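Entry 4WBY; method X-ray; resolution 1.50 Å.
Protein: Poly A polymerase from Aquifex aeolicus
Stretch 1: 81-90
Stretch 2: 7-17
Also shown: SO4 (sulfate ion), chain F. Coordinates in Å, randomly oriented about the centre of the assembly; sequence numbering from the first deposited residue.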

ATOM      1  N   LYS A  81     -15.883  -6.994  15.014  1.00 17.20           N
ATOM      2  CA  LYS A  81     -14.924  -8.062  14.814  1.00 17.04           C
ATOM      3  C   LYS A  81     -15.444  -9.308  15.517  1.00 16.69           C
ATOM      4  O   LYS A  81     -15.884  -9.238  16.661  1.00 19.20           O
ATOM      5  CB  LYS A  81     -13.547  -7.664  15.356  1.00 20.38           C
ATOM      6  CG  LYS A  81     -12.433  -8.649  15.014  1.00 26.52           C
ATOM      7  CD  LYS A  81     -11.060  -8.132  15.435  1.00 31.45           C
ATOM      8  CE  LYS A  81      -9.955  -9.098  15.021  1.00 35.61           C
ATOM      9  NZ  LYS A  81      -8.592  -8.588  15.353  1.00 38.89           N
ATOM     10  N   ILE A  82     -15.412 -10.438  14.825  1.00 17.04           N
ATOM     11  CA  ILE A  82     -15.781 -11.711  15.421  1.00 17.87           C
ATOM     12  C   ILE A  82     -14.615 -12.670  15.201  1.00 18.66           C
ATOM     13  O   ILE A  82     -14.310 -13.037  14.067  1.00 18.68           O
ATOM     14  CB  ILE A  82     -17.081 -12.287  14.815  1.00 18.39           C
ATOM     15  CG1 ILE A  82     -18.260 -11.351  15.089  1.00 20.26           C
ATOM     16  CG2 ILE A  82     -17.377 -13.655  15.417  1.00 21.83           C
ATOM     17  CD1 ILE A  82     -19.550 -11.764  14.391  1.00 23.27           C
ATOM     18  N   GLY A  83     -13.953 -13.059  16.285  1.00 19.33           N
ATOM     19  CA  GLY A  83     -12.733 -13.838  16.172  1.00 21.87           C
ATOM     20  C   GLY A  83     -11.743 -13.076  15.303  1.00 22.02           C
ATOM     21  O   GLY A  83     -11.484 -11.900  15.538  1.00 22.06           O
ATOM     22  N   LYS A  84     -11.214 -13.735  14.276  1.00 22.72           N
ATOM     23  CA  LYS A  84     -10.238 -13.109  13.388  1.00 23.01           C
ATOM     24  C   LYS A  84     -10.874 -12.299  12.253  1.00 19.61           C
ATOM     25  O   LYS A  84     -10.168 -11.643  11.477  1.00 22.61           O
ATOM     26  CB  LYS A  84      -9.320 -14.183  12.797  1.00 29.08           C
ATOM     27  CG  LYS A  84      -8.456 -14.885  13.828  1.00 38.52           C
ATOM     28  CD  LYS A  84      -7.395 -13.946  14.369  1.00 47.26           C
ATOM     29  CE  LYS A  84      -6.501 -14.641  15.386  1.00 52.26           C
ATOM     30  NZ  LYS A  84      -5.393 -13.757  15.835  1.00 53.76           N
ATOM     31  N   LEU A  85     -12.197 -12.349  12.146  1.00 17.30           N
ATOM     32  CA  LEU A  85     -12.911 -11.663  11.063  1.00 16.75           C
ATOM     33  C   LEU A  85     -13.265 -10.217  11.386  1.00 18.63           C
ATOM     34  O   LEU A  85     -13.989  -9.950  12.344  1.00 21.97           O
ATOM     35  CB  LEU A  85     -14.201 -12.402  10.728  1.00 18.78           C
ATOM     36  CG  LEU A  85     -14.064 -13.748  10.042  1.00 23.40           C
ATOM     37  CD1 LEU A  85     -15.435 -14.413  10.004  1.00 25.48           C
ATOM     38  CD2 LEU A  85     -13.515 -13.563   8.637  1.00 26.32           C
ATOM     39  N   LYS A  86     -12.789  -9.290  10.567  1.00 16.60           N
ATOM     40  CA  LYS A  86     -13.196  -7.895  10.682  1.00 17.12           C
ATOM     41  C   LYS A  86     -14.315  -7.645   9.690  1.00 17.22           C
ATOM     42  O   LYS A  86     -14.130  -7.832   8.482  1.00 20.12           O
ATOM     43  CB  LYS A  86     -12.021  -6.948  10.426  1.00 21.54           C
ATOM     44  CG  LYS A  86     -10.948  -7.054  11.495  1.00 27.42           C
ATOM     45  CD  LYS A  86      -9.785  -6.113  11.216  1.00 35.23           C
ATOM     46  CE  LYS A  86     -10.233  -4.660  11.258  1.00 43.93           C
ATOM     47  NZ  LYS A  86      -9.092  -3.714  11.107  1.00 48.80           N
ATOM     48  N   LEU A  87     -15.470  -7.236  10.204  1.00 15.01           N
ATOM     49  CA  LEU A  87     -16.667  -7.081   9.396  1.00 15.35           C
ATOM     50  C   LEU A  87     -17.103  -5.626   9.270  1.00 13.87           C
ATOM     51  O   LEU A  87     -17.105  -4.868  10.245  1.00 17.79           O
ATOM     52  CB  LEU A  87     -17.813  -7.905   9.992  1.00 16.54           C
ATOM     53  CG  LEU A  87     -17.501  -9.369  10.297  1.00 16.19           C
ATOM     54  CD1 LEU A  87     -18.676  -9.992  11.034  1.00 18.85           C
ATOM     55  CD2 LEU A  87     -17.163 -10.153   9.029  1.00 18.72           C
ATOM     56  N   GLU A  88     -17.488  -5.245   8.060  1.00 14.50           N
ATOM     57  CA  GLU A  88     -18.120  -3.958   7.823  1.00 16.02           C
ATOM     58  C   GLU A  88     -19.480  -4.191   7.191  1.00 15.49           C
ATOM     59  O   GLU A  88     -19.609  -5.017   6.287  1.00 17.88           O
ATOM     60  CB  GLU A  88     -17.270  -3.077   6.912  1.00 20.36           C
ATOM     61  CG  GLU A  88     -18.001  -1.824   6.473  1.00 28.85           C
ATOM     62  CD  GLU A  88     -17.261  -1.060   5.401  1.00 37.13           C
ATOM     63  OE1 GLU A  88     -16.175  -0.528   5.708  1.00 40.34           O
ATOM     64  OE2 GLU A  88     -17.764  -0.993   4.254  1.00 37.51           O
ATOM     65  N   PHE A  89     -20.486  -3.463   7.670  1.00 14.90           N
ATOM     66  CA  PHE A  89     -21.827  -3.493   7.106  1.00 15.21           C
ATOM     67  C   PHE A  89     -22.205  -2.094   6.659  1.00 16.40           C
ATOM     68  O   PHE A  89     -22.155  -1.158   7.453  1.00 20.34           O
ATOM     69  CB  PHE A  89     -22.838  -4.018   8.130  1.00 17.04           C
ATOM     70  CG  PHE A  89     -22.652  -5.459   8.456  1.00 17.41           C
ATOM     71  CD1 PHE A  89     -21.737  -5.853   9.418  1.00 17.59           C
ATOM     72  CD2 PHE A  89     -23.366  -6.430   7.775  1.00 17.46           C
ATOM     73  CE1 PHE A  89     -21.553  -7.189   9.700  1.00 17.59           C
ATOM     74  CE2 PHE A  89     -23.178  -7.767   8.050  1.00 17.44           C
ATOM     75  CZ  PHE A  89     -22.280  -8.145   9.016  1.00 16.20           C
ATOM     76  N   ALA A  90     -22.576  -1.951   5.395  1.00 15.85           N
ATOM     77  CA  ALA A  90     -22.922  -0.650   4.843  1.00 16.56           C
ATOM     78  C   ALA A  90     -24.285  -0.703   4.188  1.00 17.03           C
ATOM     79  O   ALA A  90     -24.642  -1.684   3.556  1.00 18.49           O
ATOM     80  CB  ALA A  90     -21.868  -0.181   3.834  1.00 17.97           C
TER
HETATM   81  S   SO4 F2005     -11.571 -21.965   1.225  1.00 39.23           S
HETATM   82  O1  SO4 F2005     -11.820 -20.886   0.262  1.00 39.98           O
HETATM   83  O2  SO4 F2005     -10.761 -23.005   0.590  1.00 42.70           O
HETATM   84  O3  SO4 F2005     -10.855 -21.417   2.379  1.00 48.04           O
HETATM   85  O4  SO4 F2005     -12.834 -22.547   1.660  1.00 38.56           O
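Stretch 2 (7-17) ENIEEIAREVG

No hydrogen bond or salt bridge joins these two stretches; the helix of stretch 2 is held against the hairpin of stretch 1 mainly by apolar side chains, with Asn8 packed at the margin, and Ile12 and Leu85 form its centre. Ile12 gives up 78 Å² to the strands, the largest share of any residue in a contact that buries 317 Å² in all, and it touches three residues of stretch 1; Leu85 gives up 75 Å².

The platform is a tight hairpin. Strand 81-82 ends in a type II' turn from Ile82 to Leu85, with Gly83 at a positive phi that favours glycine, and the chain returns as strand 85-90. Two backbone hydrogen bonds pair the ends of the turn: Ile82 N to Leu85 O and Leu85 N to Ile82 O, each 2.9 Å. In the returning strand, side chains alternate. Leu85, Leu87 and Phe89 point toward the helix, whereas Lys86, Glu88 and Ala90 are out of its reach.

Stretch 2 is helical, and its i to i+4 hydrogen bonds are clear from Ala13 N to Ile9 O (2.9 Å) through Gly17 N to Ala13 O (3.2 Å). It runs in the same general direction as strand 85-90, crossing at -39°, with the axes 10.6 Å apart at closest approach. That spacing leaves room for a layer of side chains between the two backbones.

The contact residues of the helix, Asn8, Ile9, Ile12 and Val16, follow the spacing of helical turns. Ile12 is central: its CD1 lies 3.7 Å from Ile82 CD1, its CG1 3.9 Å from Leu85 CD1, and its CG2 4.0 Å from Leu87 CD1, so the side chain reaches both strands of the hairpin. Leu85, nearly as heavily covered, is its counterpart on the sheet. Leu85 CD1 also packs 3.5 Å from the backbone Asn8 O, and Leu85 CD2 lies 4.2 Å from Ile9 CG1. Ile9 points sideways and contributes less.

One helical turn beyond Ile12, Val16 meets Phe89, the one aromatic residue of stretch 1: Val16 CG2 is 3.8 Å from Phe89 CZ, at the edge of the ring and near its plane.

Charge is kept off the joint. Arg14 and Glu10 make their salt bridge, Arg14 NE to Glu10 OE2 at 2.8 Å, within the helix and out of reach of the hairpin. Glu7 N donates a hydrogen bond to sulfate O4 at 2.8 Å, likewise clear of the contact. The rule is economical: alternating apolar residues on the strand, apolar residues one turn apart on the helix.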

ATOM      1  N   GLU A   7     -14.273 -21.094   3.511  1.00 18.30           N
ATOM      2  CA  GLU A   7     -14.637 -21.782   4.742  1.00 19.30           C
ATOM      3  C   GLU A   7     -14.533 -20.879   5.967  1.00 17.57           C
ATOM      4  O   GLU A   7     -15.315 -21.028   6.901  1.00 19.95           O
ATOM      5  CB  GLU A   7     -13.766 -23.030   4.935  1.00 28.40           C
ATOM      6  CG  GLU A   7     -14.188 -24.199   4.061  1.00 36.74           C
ATOM      7  CD  GLU A   7     -13.505 -25.505   4.442  1.00 47.86           C
ATOM      8  OE1 GLU A   7     -13.384 -26.383   3.565  1.00 52.07           O
ATOM      9  OE2 GLU A   7     -13.099 -25.655   5.615  1.00 51.58           O
ATOM     10  N   ASN A   8     -13.588 -19.938   5.976  1.00 17.49           N
ATOM     11  CA  ASN A   8     -13.430 -19.113   7.172  1.00 18.81           C
ATOM     12  C   ASN A   8     -14.510 -18.036   7.311  1.00 17.33           C
ATOM     13  O   ASN A   8     -14.662 -17.456   8.378  1.00 21.32           O
ATOM     14  CB  ASN A   8     -12.036 -18.472   7.213  1.00 19.64           C
ATOM     15  CG  ASN A   8     -11.842 -17.424   6.145  1.00 17.82           C
ATOM     16  OD1 ASN A   8     -12.213 -17.629   4.993  1.00 19.96           O
ATOM     17  ND2 ASN A   8     -11.247 -16.290   6.521  1.00 20.83           N
ATOM     18  N   ILE A   9     -15.271 -17.797   6.242  1.00 15.23           N
ATOM     19  CA  ILE A   9     -16.327 -16.781   6.211  1.00 16.15           C
ATOM     20  C   ILE A   9     -17.728 -17.411   6.195  1.00 14.90           C
ATOM     21  O   ILE A   9     -18.714 -16.753   6.492  1.00 15.17           O
ATOM     22  CB  ILE A   9     -16.162 -15.878   4.955  1.00 17.01           C
ATOM     23  CG1 ILE A   9     -14.805 -15.177   4.980  1.00 21.05           C
ATOM     24  CG2 ILE A   9     -17.269 -14.833   4.826  1.00 24.21           C
ATOM     25  CD1 ILE A   9     -14.552 -14.420   3.721  1.00 25.65           C
ATOM     26  N   GLU A  10     -17.800 -18.699   5.874  1.00 14.29           N
ATOM     27  CA  GLU A  10     -19.070 -19.383   5.635  1.00 15.86           C
ATOM     28  C   GLU A  10     -20.077 -19.261   6.784  1.00 15.61           C
ATOM     29  O   GLU A  10     -21.238 -18.921   6.553  1.00 15.76           O
ATOM     30  CB  GLU A  10     -18.791 -20.859   5.322  1.00 18.14           C
ATOM     31  CG  GLU A  10     -19.983 -21.799   5.470  1.00 21.05           C
ATOM     32  CD  GLU A  10     -20.962 -21.742   4.304  1.00 21.74           C
ATOM     33  OE1 GLU A  10     -20.774 -20.918   3.383  1.00 23.06           O
ATOM     34  OE2 GLU A  10     -21.931 -22.539   4.313  1.00 24.03           O
ATOM     35  N   GLU A  11     -19.655 -19.517   8.018  1.00 16.45           N
ATOM     36  CA  GLU A  11     -20.604 -19.479   9.137  1.00 17.72           C
ATOM     37  C   GLU A  11     -21.244 -18.103   9.300  1.00 15.91           C
ATOM     38  O   GLU A  11     -22.464 -17.986   9.448  1.00 17.75           O
ATOM     39  CB  GLU A  11     -19.927 -19.894  10.446  1.00 22.19           C
ATOM     40  CG  GLU A  11     -19.595 -21.369  10.541  1.00 31.88           C
ATOM     41  CD  GLU A  11     -19.205 -21.796  11.949  1.00 42.56           C
ATOM     42  OE1 GLU A  11     -19.235 -20.947  12.867  1.00 44.53           O
ATOM     43  OE2 GLU A  11     -18.864 -22.983  12.137  1.00 49.54           O
ATOM     44  N   ILE A  12     -20.430 -17.056   9.246  1.00 15.28           N
ATOM     45  CA  ILE A  12     -20.948 -15.703   9.386  1.00 15.95           C
ATOM     46  C   ILE A  12     -21.779 -15.299   8.163  1.00 15.43           C
ATOM     47  O   ILE A  12     -22.826 -14.672   8.307  1.00 14.77           O
ATOM     48  CB  ILE A  12     -19.800 -14.689   9.626  1.00 17.71           C
ATOM     49  CG1 ILE A  12     -19.206 -14.888  11.022  1.00 22.85           C
ATOM     50  CG2 ILE A  12     -20.293 -13.248   9.478  1.00 20.61           C
ATOM     51  CD1 ILE A  12     -20.206 -14.690  12.159  1.00 26.65           C
ATOM     52  N   ALA A  13     -21.327 -15.663   6.964  1.00 13.94           N
ATOM     53  CA  ALA A  13     -22.092 -15.349   5.757  1.00 14.79           C
ATOM     54  C   ALA A  13     -23.506 -15.952   5.822  1.00 15.15           C
ATOM     55  O   ALA A  13     -24.502 -15.274   5.529  1.00 14.61           O
ATOM     56  CB  ALA A  13     -21.361 -15.856   4.522  1.00 15.19           C
ATOM     57  N   ARG A  14     -23.596 -17.223   6.216  1.00 14.72           N
ATOM     58  CA  ARG A  14     -24.892 -17.879   6.369  1.00 14.84           C
ATOM     59  C   ARG A  14     -25.766 -17.126   7.366  1.00 14.92           C
ATOM     60  O   ARG A  14     -26.949 -16.868   7.111  1.00 14.98           O
ATOM     61  CB  ARG A  14     -24.720 -19.329   6.839  1.00 15.92           C
ATOM     62  CG  ARG A  14     -24.121 -20.274   5.809  1.00 16.28           C
ATOM     63  CD  ARG A  14     -25.126 -20.676   4.740  1.00 17.37           C
ATOM     64  NE  ARG A  14     -24.518 -21.626   3.815  1.00 18.00           N
ATOM     65  CZ  ARG A  14     -25.145 -22.167   2.777  1.00 18.19           C
ATOM     66  NH1 ARG A  14     -26.409 -21.857   2.533  1.00 18.58           N
ATOM     67  NH2 ARG A  14     -24.506 -23.014   1.982  1.00 23.16           N
ATOM     68  N   GLU A  15     -25.178 -16.783   8.511  1.00 14.97           N
ATOM     69  CA  GLU A  15     -25.920 -16.123   9.574  1.00 14.74           C
ATOM     70  C   GLU A  15     -26.392 -14.733   9.157  1.00 13.63           C
ATOM     71  O   GLU A  15     -27.507 -14.329   9.482  1.00 15.65           O
ATOM     72  CB  GLU A  15     -25.071 -16.032  10.838  1.00 16.85           C
ATOM     73  CG  GLU A  15     -25.841 -15.485  12.029  1.00 17.76           C
ATOM     74  CD  GLU A  15     -25.065 -15.582  13.320  1.00 20.46           C
ATOM     75  OE1 GLU A  15     -23.845 -15.832  13.258  1.00 21.90           O
ATOM     76  OE2 GLU A  15     -25.673 -15.383  14.386  1.00 23.28           O
ATOM     77  N   VAL A  16     -25.545 -13.990   8.447  1.00 13.90           N
ATOM     78  CA  VAL A  16     -25.953 -12.675   7.967  1.00 14.29           C
ATOM     79  C   VAL A  16     -27.190 -12.782   7.056  1.00 13.14           C
ATOM     80  O   VAL A  16     -28.122 -11.991   7.187  1.00 15.29           O
ATOM     81  CB  VAL A  16     -24.793 -11.970   7.241  1.00 13.36           C
ATOM     82  CG1 VAL A  16     -25.287 -10.772   6.432  1.00 15.76           C
ATOM     83  CG2 VAL A  16     -23.765 -11.526   8.257  1.00 14.29           C
ATOM     84  N   GLY A  17     -27.221 -13.772   6.164  1.00 13.92           N
ATOM     85  CA  GLY A  17     -28.387 -13.986   5.319  1.00 14.78           C
ATOM     86  C   GLY A  17     -29.635 -14.349   6.113  1.00 15.45           C
ATOM     87  O   GLY A  17     -30.750 -13.936   5.766  1.00 17.07           O
TER